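Dihydrodipicolinate synthase (Methanocaldococcus jannaschii DSM 2661, PDB 2YXG) probably catalyses the condensation of pyruvate with aspartate beta-semialdehyde to 4-hydroxy-tetrahydrodipicolinate, a step of lysine biosynthesis, and assembles as a homotetramer, a dimer of dimers. Local coordinates at residues A[3-8]-A[211-216]; A[23-28]-A[257-262]; A[36-41]-A[68-73]; A[121-126]-A[152-157]. All blocks are in the same frame, centred on the assembly; numbering follows the deposited sequence.

Interaction 1 (A[3-8]-A[211-216]); sequences KGVYPA and EFVEMV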
loop_
_atom_site.group_PDB
_atom_site.type_symbol
_atom_site.label_atom_id
_atom_site.label_comp_id
_atom_site.label_asym_id
_atom_site.label_seq_id
_atom_site.Cartn_x
_atom_site.Cartn_y
_atom_site.Cartn_z
ATOM N N LYS A 3 -7.741 27.660 15.683
ATOM C CA LYS A 3 -6.292 27.870 15.913
ATOM C C LYS A 3 -5.744 27.233 17.183
ATOM O O LYS A 3 -6.335 27.359 18.246
ATOM C CB LYS A 3 -5.974 29.365 15.931
ATOM C CG LYS A 3 -4.479 29.667 15.774
ATOM C CD LYS A 3 -4.150 31.184 15.799
ATOM C CE LYS A 3 -3.015 31.506 14.807
ATOM N NZ LYS A 3 -2.334 32.830 15.103
ATOM N N GLY A 4 -4.585 26.572 17.099
ATOM C CA GLY A 4 -3.979 26.057 18.332
ATOM C C GLY A 4 -4.384 24.637 18.609
ATOM O O GLY A 4 -4.714 23.898 17.697
ATOM N N VAL A 5 -4.362 24.245 19.871
ATOM C CA VAL A 5 -4.464 22.830 20.259
ATOM C C VAL A 5 -5.842 22.471 20.757
ATOM O O VAL A 5 -6.341 23.151 21.696
ATOM C CB VAL A 5 -3.457 22.493 21.395
ATOM C CG1 VAL A 5 -3.737 21.126 21.996
ATOM C CG2 VAL A 5 -2.037 22.638 20.876
ATOM N N TYR A 6 -6.441 21.429 20.157
ATOM C CA TYR A 6 -7.791 20.895 20.557
ATOM C C TYR A 6 -7.726 19.421 20.886
ATOM O O TYR A 6 -7.704 18.584 19.992
ATOM C CB TYR A 6 -8.845 21.087 19.459
ATOM C CG TYR A 6 -9.006 22.517 18.992
ATOM C CD1 TYR A 6 -10.091 23.283 19.413
ATOM C CD2 TYR A 6 -8.086 23.096 18.080
ATOM C CE1 TYR A 6 -10.251 24.616 18.971
ATOM C CE2 TYR A 6 -8.245 24.411 17.615
ATOM C CZ TYR A 6 -9.322 25.175 18.084
ATOM O OH TYR A 6 -9.487 26.479 17.650
ATOM N N PRO A 7 -7.665 19.081 22.168
ATOM C CA PRO A 7 -7.533 17.649 22.399
ATOM C C PRO A 7 -8.795 16.908 22.084
ATOM O O PRO A 7 -9.892 17.442 22.320
ATOM C CB PRO A 7 -7.239 17.521 23.906
ATOM C CG PRO A 7 -7.464 18.964 24.475
ATOM C CD PRO A 7 -7.624 19.919 23.387
ATOM N N ALA A 8 -8.626 15.690 21.552
ATOM C CA ALA A 8 -9.745 14.803 21.293
ATOM C C ALA A 8 -9.891 14.019 22.567
ATOM O O ALA A 8 -9.064 13.138 22.892
ATOM C CB ALA A 8 -9.464 13.894 20.071
ATOM N N GLU A 211 2.505 21.335 27.525
ATOM C CA GLU A 211 3.636 21.193 26.638
ATOM C C GLU A 211 3.240 21.280 25.163
ATOM O O GLU A 211 3.869 22.002 24.368
ATOM C CB GLU A 211 4.339 19.879 26.963
ATOM C CG GLU A 211 4.905 19.800 28.401
ATOM C CD GLU A 211 3.887 19.376 29.484
ATOM O OE1 GLU A 211 2.634 19.377 29.287
ATOM O OE2 GLU A 211 4.358 19.065 30.600
ATOM N N PHE A 212 2.190 20.553 24.791
ATOM C CA PHE A 212 1.693 20.635 23.430
ATOM C C PHE A 212 1.220 22.039 23.027
ATOM O O PHE A 212 1.612 22.512 22.001
ATOM C CB PHE A 212 0.598 19.585 23.172
ATOM C CG PHE A 212 0.805 18.835 21.881
ATOM C CD1 PHE A 212 2.023 18.170 21.647
ATOM C CD2 PHE A 212 -0.168 18.837 20.887
ATOM C CE1 PHE A 212 2.266 17.506 20.451
ATOM C CE2 PHE A 212 0.072 18.163 19.666
ATOM C CZ PHE A 212 1.290 17.501 19.467
ATOM N N VAL A 213 0.405 22.694 23.847
ATOM C CA VAL A 213 0.026 24.088 23.606
ATOM C C VAL A 213 1.242 24.972 23.374
ATOM O O VAL A 213 1.286 25.810 22.458
ATOM C CB VAL A 213 -0.809 24.663 24.787
ATOM C CG1 VAL A 213 -0.738 26.198 24.819
ATOM C CG2 VAL A 213 -2.256 24.068 24.755
ATOM N N GLU A 214 2.254 24.798 24.195
ATOM C CA GLU A 214 3.355 25.690 24.018
ATOM C C GLU A 214 4.184 25.333 22.768
ATOM O O GLU A 214 4.638 26.247 22.060
ATOM C CB GLU A 214 4.121 25.895 25.325
ATOM C CG GLU A 214 5.180 24.936 25.653
ATOM C CD GLU A 214 6.080 25.476 26.847
ATOM O OE1 GLU A 214 5.520 25.620 28.011
ATOM O OE2 GLU A 214 7.314 25.766 26.584
ATOM N N MET A 215 4.269 24.037 22.418
ATOM C CA MET A 215 5.009 23.660 21.200
ATOM C C MET A 215 4.296 24.266 19.982
ATOM O O MET A 215 4.924 24.830 19.100
ATOM C CB MET A 215 5.043 22.134 21.014
ATOM C CG MET A 215 5.838 21.676 19.756
ATOM S SD MET A 215 5.496 19.951 19.392
ATOM C CE MET A 215 3.923 20.168 18.522
ATOM N N VAL A 216 2.970 24.142 19.970
ATOM C CA VAL A 216 2.135 24.678 18.926
ATOM C C VAL A 216 2.206 26.205 18.798
ATOM O O VAL A 216 2.372 26.722 17.721
ATOM C CB VAL A 216 0.669 24.106 19.073
ATOM C CG1 VAL A 216 -0.292 24.751 18.103
ATOM C CG2 VAL A 216 0.703 22.611 18.747
#

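Interaction 2 (A[23-28]-A[257-262]); sequences LEENIN and MGRPAG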
loop_
_atom_site.group_PDB
_atom_site.type_symbol
_atom_site.label_atom_id
_atom_site.label_comp_id
_atom_site.label_asym_id
_atom_site.label_seq_id
_atom_site.Cartn_x
_atom_site.Cartn_y
_atom_site.Cartn_z
ATOM N N LEU A 23 -15.063 13.079 33.579
ATOM C CA LEU A 23 -15.151 13.896 32.388
ATOM C C LEU A 23 -14.978 15.401 32.697
ATOM O O LEU A 23 -14.153 16.095 32.086
ATOM C CB LEU A 23 -16.468 13.604 31.652
ATOM C CG LEU A 23 -16.764 14.201 30.276
ATOM C CD1 LEU A 23 -15.818 13.626 29.173
ATOM C CD2 LEU A 23 -18.188 13.903 29.916
ATOM N N GLU A 24 -15.722 15.892 33.678
ATOM C CA GLU A 24 -15.605 17.287 34.126
ATOM C C GLU A 24 -14.188 17.667 34.539
ATOM O O GLU A 24 -13.639 18.698 34.106
ATOM C CB GLU A 24 -16.521 17.504 35.334
ATOM C CG GLU A 24 -16.562 18.937 35.830
ATOM C CD GLU A 24 -17.741 19.185 36.778
ATOM O OE1 GLU A 24 -18.173 18.235 37.493
ATOM O OE2 GLU A 24 -18.240 20.318 36.796
ATOM N N GLU A 25 -13.625 16.824 35.406
ATOM C CA GLU A 25 -12.294 16.960 35.902
ATOM C C GLU A 25 -11.269 16.942 34.761
ATOM O O GLU A 25 -10.323 17.754 34.750
ATOM C CB GLU A 25 -12.055 15.878 36.968
ATOM C CG GLU A 25 -10.690 15.231 36.928
ATOM C CD GLU A 25 -10.333 14.394 38.176
ATOM O OE1 GLU A 25 -11.238 13.795 38.845
ATOM O OE2 GLU A 25 -9.108 14.347 38.460
ATOM N N ASN A 26 -11.467 16.069 33.764
ATOM C CA ASN A 26 -10.550 16.099 32.575
ATOM C C ASN A 26 -10.672 17.410 31.815
ATOM O O ASN A 26 -9.686 18.037 31.454
ATOM C CB ASN A 26 -10.795 14.941 31.613
ATOM C CG ASN A 26 -10.341 13.647 32.141
ATOM O OD1 ASN A 26 -9.534 13.599 33.042
ATOM N ND2 ASN A 26 -10.865 12.554 31.574
ATOM N N ILE A 27 -11.909 17.831 31.605
ATOM C CA ILE A 27 -12.150 19.105 30.919
ATOM C C ILE A 27 -11.458 20.282 31.566
ATOM O O ILE A 27 -10.707 21.020 30.903
ATOM C CB ILE A 27 -13.630 19.373 30.744
ATOM C CG1 ILE A 27 -14.185 18.275 29.815
ATOM C CG2 ILE A 27 -13.849 20.776 30.112
ATOM C CD1 ILE A 27 -15.670 18.279 29.595
ATOM N N ASN A 28 -11.673 20.455 32.855
ATOM C CA ASN A 28 -11.001 21.566 33.576
ATOM C C ASN A 28 -9.491 21.448 33.599
ATOM O O ASN A 28 -8.797 22.466 33.492
ATOM C CB ASN A 28 -11.524 21.641 35.017
ATOM C CG ASN A 28 -12.908 22.164 35.078
ATOM O OD1 ASN A 28 -13.734 21.673 35.855
ATOM N ND2 ASN A 28 -13.196 23.180 34.249
ATOM N N MET A 257 -1.540 7.245 35.185
ATOM C CA MET A 257 -1.256 8.518 35.838
ATOM C C MET A 257 -2.266 8.833 36.913
ATOM O O MET A 257 -2.205 9.911 37.475
ATOM C CB MET A 257 -1.197 9.685 34.852
ATOM C CG MET A 257 -0.152 9.508 33.775
ATOM S SD MET A 257 -0.282 10.652 32.395
ATOM C CE MET A 257 -2.022 10.693 32.157
ATOM N N GLY A 258 -3.168 7.882 37.165
ATOM C CA GLY A 258 -4.316 8.027 38.059
ATOM C C GLY A 258 -5.309 9.135 37.699
ATOM O O GLY A 258 -5.838 9.769 38.581
ATOM N N ARG A 259 -5.520 9.396 36.411
ATOM C CA ARG A 259 -6.498 10.384 35.935
ATOM C C ARG A 259 -7.748 9.612 35.479
ATOM O O ARG A 259 -7.657 8.419 35.195
ATOM C CB ARG A 259 -5.921 11.257 34.808
ATOM C CG ARG A 259 -4.649 12.070 35.184
ATOM C CD ARG A 259 -4.490 13.426 34.413
ATOM N NE ARG A 259 -4.790 14.600 35.285
ATOM C CZ ARG A 259 -5.972 15.242 35.391
ATOM N NH1 ARG A 259 -7.056 14.889 34.673
ATOM N NH2 ARG A 259 -6.073 16.265 36.246
ATOM N N PRO A 260 -8.926 10.263 35.445
ATOM C CA PRO A 260 -10.094 9.475 35.032
ATOM C C PRO A 260 -9.954 8.963 33.605
ATOM O O PRO A 260 -9.599 9.732 32.717
ATOM C CB PRO A 260 -11.269 10.475 35.137
ATOM C CG PRO A 260 -10.768 11.584 36.022
ATOM C CD PRO A 260 -9.284 11.661 35.782
ATOM N N ALA A 261 -10.198 7.664 33.418
ATOM C CA ALA A 261 -10.278 6.993 32.115
ATOM C C ALA A 261 -11.110 5.700 32.241
ATOM O O ALA A 261 -12.125 5.524 31.570
ATOM C CB ALA A 261 -8.848 6.709 31.551
ATOM N N GLY A 262 -10.700 4.809 33.133
ATOM C CA GLY A 262 -11.275 3.473 33.218
ATOM C C GLY A 262 -11.075 2.562 31.985
ATOM O O GLY A 262 -10.058 2.638 31.264
#

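Interaction 3 (A[36-41]-A[68-73]); sequences SGIVAV and GRVQVI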
loop_
_atom_site.group_PDB
_atom_site.type_symbol
_atom_site.label_atom_id
_atom_site.label_comp_id
_atom_site.label_asym_id
_atom_site.label_seq_id
_atom_site.Cartn_x
_atom_site.Cartn_y
_atom_site.Cartn_z
ATOM N N SER A 36 -7.084 25.421 23.271
ATOM C CA SER A 36 -8.044 26.330 22.575
ATOM C C SER A 36 -9.498 25.850 22.579
ATOM O O SER A 36 -10.444 26.636 22.420
ATOM C CB SER A 36 -7.658 26.512 21.117
ATOM O OG SER A 36 -6.417 27.124 21.023
ATOM N N GLY A 37 -9.676 24.553 22.708
ATOM C CA GLY A 37 -10.981 23.958 22.587
ATOM C C GLY A 37 -10.904 22.459 22.839
ATOM O O GLY A 37 -9.811 21.891 23.028
ATOM N N ILE A 38 -12.083 21.839 22.829
ATOM C CA ILE A 38 -12.239 20.445 23.134
ATOM C C ILE A 38 -13.061 19.763 22.034
ATOM O O ILE A 38 -14.090 20.264 21.621
ATOM C CB ILE A 38 -12.892 20.293 24.548
ATOM C CG1 ILE A 38 -11.854 20.756 25.601
ATOM C CG2 ILE A 38 -13.416 18.875 24.785
ATOM C CD1 ILE A 38 -12.107 20.319 27.039
ATOM N N VAL A 39 -12.570 18.613 21.586
ATOM C CA VAL A 39 -13.269 17.772 20.670
ATOM C C VAL A 39 -13.948 16.609 21.430
ATOM O O VAL A 39 -13.257 15.723 21.950
ATOM C CB VAL A 39 -12.321 17.274 19.552
ATOM C CG1 VAL A 39 -13.083 16.493 18.516
ATOM C CG2 VAL A 39 -11.597 18.449 18.908
ATOM N N ALA A 40 -15.294 16.622 21.494
ATOM C CA ALA A 40 -16.027 15.579 22.224
ATOM C C ALA A 40 -16.546 14.486 21.329
ATOM O O ALA A 40 -17.045 14.743 20.219
ATOM C CB ALA A 40 -17.224 16.171 23.036
ATOM N N VAL A 41 -16.484 13.263 21.866
ATOM C CA VAL A 41 -17.063 12.079 21.244
ATOM C C VAL A 41 -16.637 11.891 19.762
ATOM O O VAL A 41 -17.495 11.663 18.900
ATOM C CB VAL A 41 -18.632 12.008 21.407
ATOM C CG1 VAL A 41 -19.055 11.974 22.866
ATOM C CG2 VAL A 41 -19.344 13.128 20.709
ATOM N N GLY A 68 -18.565 28.002 27.603
ATOM C CA GLY A 68 -18.029 29.065 26.780
ATOM C C GLY A 68 -16.580 29.484 27.029
ATOM O O GLY A 68 -16.110 30.416 26.368
ATOM N N ARG A 69 -15.861 28.822 27.939
ATOM C CA ARG A 69 -14.465 29.213 28.189
ATOM C C ARG A 69 -13.558 28.901 26.990
ATOM O O ARG A 69 -12.658 29.683 26.657
ATOM C CB ARG A 69 -13.905 28.514 29.411
ATOM C CG ARG A 69 -14.283 29.171 30.724
ATOM C CD ARG A 69 -13.796 28.320 31.903
ATOM N NE ARG A 69 -14.555 27.072 31.953
ATOM C CZ ARG A 69 -14.170 25.991 32.625
ATOM N NH1 ARG A 69 -13.037 25.995 33.322
ATOM N NH2 ARG A 69 -14.938 24.908 32.618
ATOM N N VAL A 70 -13.799 27.743 26.364
ATOM C CA VAL A 70 -13.085 27.372 25.131
ATOM C C VAL A 70 -14.077 26.828 24.087
ATOM O O VAL A 70 -15.264 26.609 24.389
ATOM C CB VAL A 70 -11.899 26.390 25.402
ATOM C CG1 VAL A 70 -10.930 26.993 26.374
ATOM C CG2 VAL A 70 -12.391 25.058 25.908
ATOM N N GLN A 71 -13.622 26.644 22.852
ATOM C CA GLN A 71 -14.524 26.135 21.813
ATOM C C GLN A 71 -14.853 24.694 22.074
ATOM O O GLN A 71 -14.028 23.934 22.581
ATOM C CB GLN A 71 -13.924 26.319 20.429
ATOM C CG GLN A 71 -13.535 27.786 20.146
ATOM C CD GLN A 71 -12.436 27.865 19.124
ATOM O OE1 GLN A 71 -11.259 28.020 19.466
ATOM N NE2 GLN A 71 -12.801 27.716 17.860
ATOM N N VAL A 72 -16.083 24.329 21.775
ATOM C CA VAL A 72 -16.539 22.948 21.882
ATOM C C VAL A 72 -16.873 22.434 20.497
ATOM O O VAL A 72 -17.742 22.957 19.819
ATOM C CB VAL A 72 -17.751 22.758 22.873
ATOM C CG1 VAL A 72 -18.245 21.324 22.835
ATOM C CG2 VAL A 72 -17.346 23.190 24.285
ATOM N N ILE A 73 -16.150 21.418 20.076
ATOM C CA ILE A 73 -16.360 20.837 18.783
ATOM C C ILE A 73 -16.941 19.469 19.052
ATOM O O ILE A 73 -16.324 18.631 19.758
ATOM C CB ILE A 73 -15.045 20.687 18.029
ATOM C CG1 ILE A 73 -14.299 22.027 18.025
ATOM C CG2 ILE A 73 -15.252 20.046 16.594
ATOM C CD1 ILE A 73 -12.933 21.937 17.415
#

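Interaction 4 (A[121-126]-A[152-157]); sequences VAESIN and EEYSNI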
loop_
_atom_site.group_PDB
_atom_site.type_symbol
_atom_site.label_atom_id
_atom_site.label_comp_id
_atom_site.label_asym_id
_atom_site.label_seq_id
_atom_site.Cartn_x
_atom_site.Cartn_y
_atom_site.Cartn_z
ATOM N N VAL A 121 -24.825 17.734 5.440
ATOM C CA VAL A 121 -24.428 18.176 6.780
ATOM C C VAL A 121 -24.378 19.725 6.847
ATOM O O VAL A 121 -24.957 20.340 7.751
ATOM C CB VAL A 121 -23.089 17.518 7.239
ATOM C CG1 VAL A 121 -22.575 18.111 8.489
ATOM C CG2 VAL A 121 -23.283 15.976 7.408
ATOM N N ALA A 122 -23.676 20.326 5.881
ATOM C CA ALA A 122 -23.491 21.762 5.845
ATOM C C ALA A 122 -24.833 22.509 5.738
ATOM O O ALA A 122 -24.999 23.528 6.406
ATOM C CB ALA A 122 -22.534 22.139 4.739
ATOM N N GLU A 123 -25.770 21.996 4.933
ATOM C CA GLU A 123 -27.125 22.556 4.816
ATOM C C GLU A 123 -27.965 22.420 6.076
ATOM O O GLU A 123 -28.921 23.176 6.261
ATOM C CB GLU A 123 -27.889 21.903 3.660
ATOM C CG GLU A 123 -27.541 22.509 2.277
ATOM C CD GLU A 123 -27.774 21.557 1.088
ATOM O OE1 GLU A 123 -28.663 20.659 1.173
ATOM O OE2 GLU A 123 -27.036 21.697 0.070
ATOM N N SER A 124 -27.630 21.460 6.936
ATOM C CA SER A 124 -28.449 21.143 8.102
ATOM C C SER A 124 -28.249 22.111 9.286
ATOM O O SER A 124 -29.090 22.186 10.188
ATOM C CB SER A 124 -28.235 19.677 8.563
ATOM O OG SER A 124 -27.006 19.490 9.288
ATOM N N ILE A 125 -27.138 22.833 9.300
ATOM C CA ILE A 125 -26.767 23.609 10.479
ATOM C C ILE A 125 -26.094 24.873 10.050
ATOM O O ILE A 125 -25.687 24.974 8.894
ATOM C CB ILE A 125 -25.801 22.826 11.418
ATOM C CG1 ILE A 125 -24.474 22.488 10.704
ATOM C CG2 ILE A 125 -26.508 21.579 11.980
ATOM C CD1 ILE A 125 -23.414 21.818 11.624
ATOM N N ASN A 126 -25.955 25.817 10.991
ATOM C CA ASN A 126 -25.164 27.001 10.761
ATOM C C ASN A 126 -23.767 27.013 11.428
ATOM O O ASN A 126 -22.939 27.843 11.086
ATOM C CB ASN A 126 -25.989 28.273 11.059
ATOM C CG ASN A 126 -27.063 28.528 9.947
ATOM O OD1 ASN A 126 -28.246 28.663 10.247
ATOM N ND2 ASN A 126 -26.635 28.498 8.659
ATOM N N GLU A 152 -16.178 26.213 -1.542
ATOM C CA GLU A 152 -16.767 27.160 -2.502
ATOM C C GLU A 152 -18.278 27.260 -2.387
ATOM O O GLU A 152 -18.816 28.352 -2.572
ATOM C CB GLU A 152 -16.333 26.894 -3.954
ATOM C CG GLU A 152 -14.838 27.245 -4.198
ATOM C CD GLU A 152 -14.272 26.780 -5.558
ATOM O OE1 GLU A 152 -14.821 25.823 -6.202
ATOM O OE2 GLU A 152 -13.228 27.403 -5.973
ATOM N N GLU A 153 -18.960 26.152 -2.050
ATOM C CA GLU A 153 -20.413 26.209 -1.903
ATOM C C GLU A 153 -20.946 26.597 -0.530
ATOM O O GLU A 153 -21.991 27.257 -0.398
ATOM C CB GLU A 153 -21.080 24.896 -2.312
ATOM C CG GLU A 153 -22.591 25.002 -2.141
ATOM C CD GLU A 153 -23.416 24.051 -3.004
ATOM O OE1 GLU A 153 -22.889 23.067 -3.593
ATOM O OE2 GLU A 153 -24.645 24.293 -3.060
ATOM N N TYR A 154 -20.254 26.154 0.498
ATOM C CA TYR A 154 -20.757 26.276 1.847
ATOM C C TYR A 154 -19.821 27.099 2.697
ATOM O O TYR A 154 -18.688 26.652 3.021
ATOM C CB TYR A 154 -20.923 24.892 2.447
ATOM C CG TYR A 154 -21.888 24.042 1.676
ATOM C CD1 TYR A 154 -23.274 24.229 1.804
ATOM C CD2 TYR A 154 -21.423 23.067 0.782
ATOM C CE1 TYR A 154 -24.187 23.428 1.058
ATOM C CE2 TYR A 154 -22.317 22.273 0.025
ATOM C CZ TYR A 154 -23.688 22.442 0.191
ATOM O OH TYR A 154 -24.550 21.653 -0.524
ATOM N N SER A 155 -20.297 28.276 3.109
ATOM C CA SER A 155 -19.473 29.136 3.957
ATOM C C SER A 155 -19.158 28.510 5.321
ATOM O O SER A 155 -18.196 28.926 5.974
ATOM C CB SER A 155 -20.138 30.470 4.187
ATOM O OG SER A 155 -21.384 30.240 4.822
ATOM N N ASN A 156 -19.957 27.540 5.771
ATOM C CA ASN A 156 -19.675 26.947 7.105
ATOM C C ASN A 156 -18.707 25.749 7.061
ATOM O O ASN A 156 -18.466 25.127 8.071
ATOM C CB ASN A 156 -20.938 26.621 7.913
ATOM C CG ASN A 156 -21.911 25.699 7.178
ATOM O OD1 ASN A 156 -21.893 25.587 5.955
ATOM N ND2 ASN A 156 -22.810 25.072 7.930
ATOM N N ILE A 157 -18.219 25.400 5.871
ATOM C CA ILE A 157 -17.146 24.426 5.738
ATOM C C ILE A 157 -15.815 25.147 6.019
ATOM O O ILE A 157 -15.243 25.844 5.168
ATOM C CB ILE A 157 -17.126 23.747 4.376
ATOM C CG1 ILE A 157 -18.444 23.011 4.172
ATOM C CG2 ILE A 157 -15.897 22.746 4.264
ATOM C CD1 ILE A 157 -18.436 21.616 4.713
HETATM O O HOH W 1 -24.235 26.280 4.871
#

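Interaction 1 (A[3-8]-A[211-216])
Val5 meets three residues of the helical segment 211-216 at once, and its CG2 methyl does most of the touching. That methyl lies 3.5 Å from Val216 CG2, a snug carbon contact, with the two valine side chains crossing at a slant. It also reaches the helix backbone, 3.7 Å from Val213 CA. CG2 of Val5 stands anti to the carbonyl carbon (chi1, which places CG1, is 169°), and from there it enters the space between Val213 and Val216, one helical turn apart. The flank of Val5 is met at CB by Val213 CG2, 3.9 Å away. More loosely, the same Val5 CG2 approaches the Phe212 ring obliquely, 4.2 Å from CD2.

Backbone packing adds a second kind of contact. Gly4 CA rests 3.9 Å from Val216 CG1, and its backbone angles would press any side chain against the preceding carbonyl oxygen, which calls for glycine.

Polar bonding runs within and beside the contact rather than across it. Lys3 N donates to Tyr6 OH at 2.9 Å, in the plane of the ring, while the backbone of Val5 is paired with Ser36 and that of Gly4 with strand 199-202. Phe212 and Val216 both pack on Thr189 of helix 189-194. Strand 4-7 and the helical segment 211-216 run nearly antiparallel (150°), the strand inside and helix 209-221 outside, the layering typical of a TIM beta/alpha-barrel.

Interaction 2 (A[23-28]-A[257-262])
Asn26 ND2 gives a nearly straight hydrogen bond to Pro260 O, 3.3 Å long with an N-H...O angle of 170°. The acceptor lies in the plane of the Asn26 amide, whereas the donor stands above the carbonyl plane of Pro260, 39° out of it. The other branch of the same amide faces Arg259: Asn26 OD1 sits 3.2 Å from Arg259 NH1, at the edge of the guanidinium and in its plane, with the two flat groups turned 47° against each other. The Arg259 chain is bent at chi3, and Phe29 receives its guanidinium in a cation-pi contact. An alanine in place of Asn26 would probably leave Pro260 O without this donor and Arg259 NH1 without its nearby oxygen, and that side of the Pro260 ring less covered.

Through these groups helix 20-32 is joined to the loop that follows helix 248-256, whose end is closed by a Schellman motif at Gly258; the helix belongs to the outer layer of the barrel, and the loop leads on to helix 273-286.

Charge plays a more distant part, since Glu25 OE2 is 4.2 Å from Arg259 NH2, well outside the guanidinium plane. Packing centres on the Pro260 ring, which projects toward the helix. Its CG touches Glu25 CD at 3.6 Å, the glutamate chain crossing the proline at a slant, and its CD lies 3.4 Å from Asn26 OD1.

Interaction 3 (A[36-41]-A[68-73])
Ile38 and Ile73 sit in the tight part of this contact, where the axes of strand segments 37-40 and 71-73 run in parallel, 4.7 Å apart at their closest and 18° to each other. Ile73 N donates to Ile38 O at 2.8 Å, and Ile73 O in turn accepts from Ala40 N, also at 2.8 Å. A CA-H...O contact adds to this, Val39 CA lying 3.3 Å from Ile73 O. Beside the bonds, Ile73 CD1 touches Val39 CG2 at 4.0 Å, on the face of the sheet where both meet Tyr6. Ile38 N donates to Gln71 O, and Gly37 comes so near that oxygen that a side chain there would clash with it.

The two strands belong to one beta-alpha-beta unit, the parallel strands being linked through helix 52-66, and they are neighbours in the barrel. The side chain of Val39 comes within about 4 Å of that of Ile201, which probably binds pyruvate.

Before Gln71 the chain leaves the strand, with Gly68 and Arg69 exposed and Ser36, Val70 and Gln71 partly so. Here the bond from Gln71 N to Ser36 O is longer, 3.2 Å, the donor lying in the carbonyl plane on a lone pair. Val70 packs against the start of the strand: its CB is 3.3 Å from Ser36 O, and CG2 faces Gly37 CA. Ser36 OG is bonded to Lys3 O.

Interaction 4 (A[121-126]-A[152-157])
In the outer layer of the beta/alpha-barrel, the end of helix 111-124 meets the turn that leads from helix 144-153 into strand 157-162. Ala122 lies at the middle of this contact. Its CB sits over one face of the Tyr154 ring, 4.0 Å from the centroid and offset toward the rim, a CH-pi contact; CG of Glu153 lies over the centre of the opposite face, and the ring is sandwiched between the two, which limits its rotation. The hydroxyl Tyr154 OH donates to Glu123 OE2 at 2.6 Å, meeting the carboxylate on its anti side and 35° out of its plane. Like charge from Glu153, whose OE2 is 4.7 Å from Glu123 OE2, might raise the pKa of either carboxylate slightly. An alanine in place of Tyr154 would probably leave Glu123 OE2 without this hydroxyl and open a gap between Ala122 CB and Glu153 CG where the ring had lain.

Asn156 supplies the other polar grip. With CG between the backbone N and the carbonyl carbon (chi1 56°), its ND2 donates to Ala122 O at 3.1 Å, on a lone pair in the carbonyl plane and with an N-H...O angle of 171°. A water lies 2.7 Å from Asn156 OD1 and also near Ala122 O. Ile157 CD1 closes the inner side, 4.1 Å from Ala122 CB.

Around the contact, Asn156 ND2 also bonds Leu127 O, Ala122 and Asn156 pack on Ile129 of strand 129-133, and Val121 and Ile125 face helix 81-94.

Interactions 1 and 3 share the barrel wall: their centres are 12 Å apart, and they join directly where Val5 O accepts from Ser36 N at 2.9 Å. Strand 4-7 thus lies beside strand 37-40, which closes the barrel from first strand to second. Interaction 2 touches interaction 3 through Ile27 CG2 and Ile38 CD1, 3.6 Å apart, helix 20-32 leading into strand 37-40. Interaction 4 stands apart, its centre about 34 Å from that of interaction 2 on the opposite side of the chain's centre. Interaction 3 comes closest to the probable catalytic site, Val39 being about 6 Å from Lys161 between side chains; Ile157 of interaction 4 is about 11 Å from it.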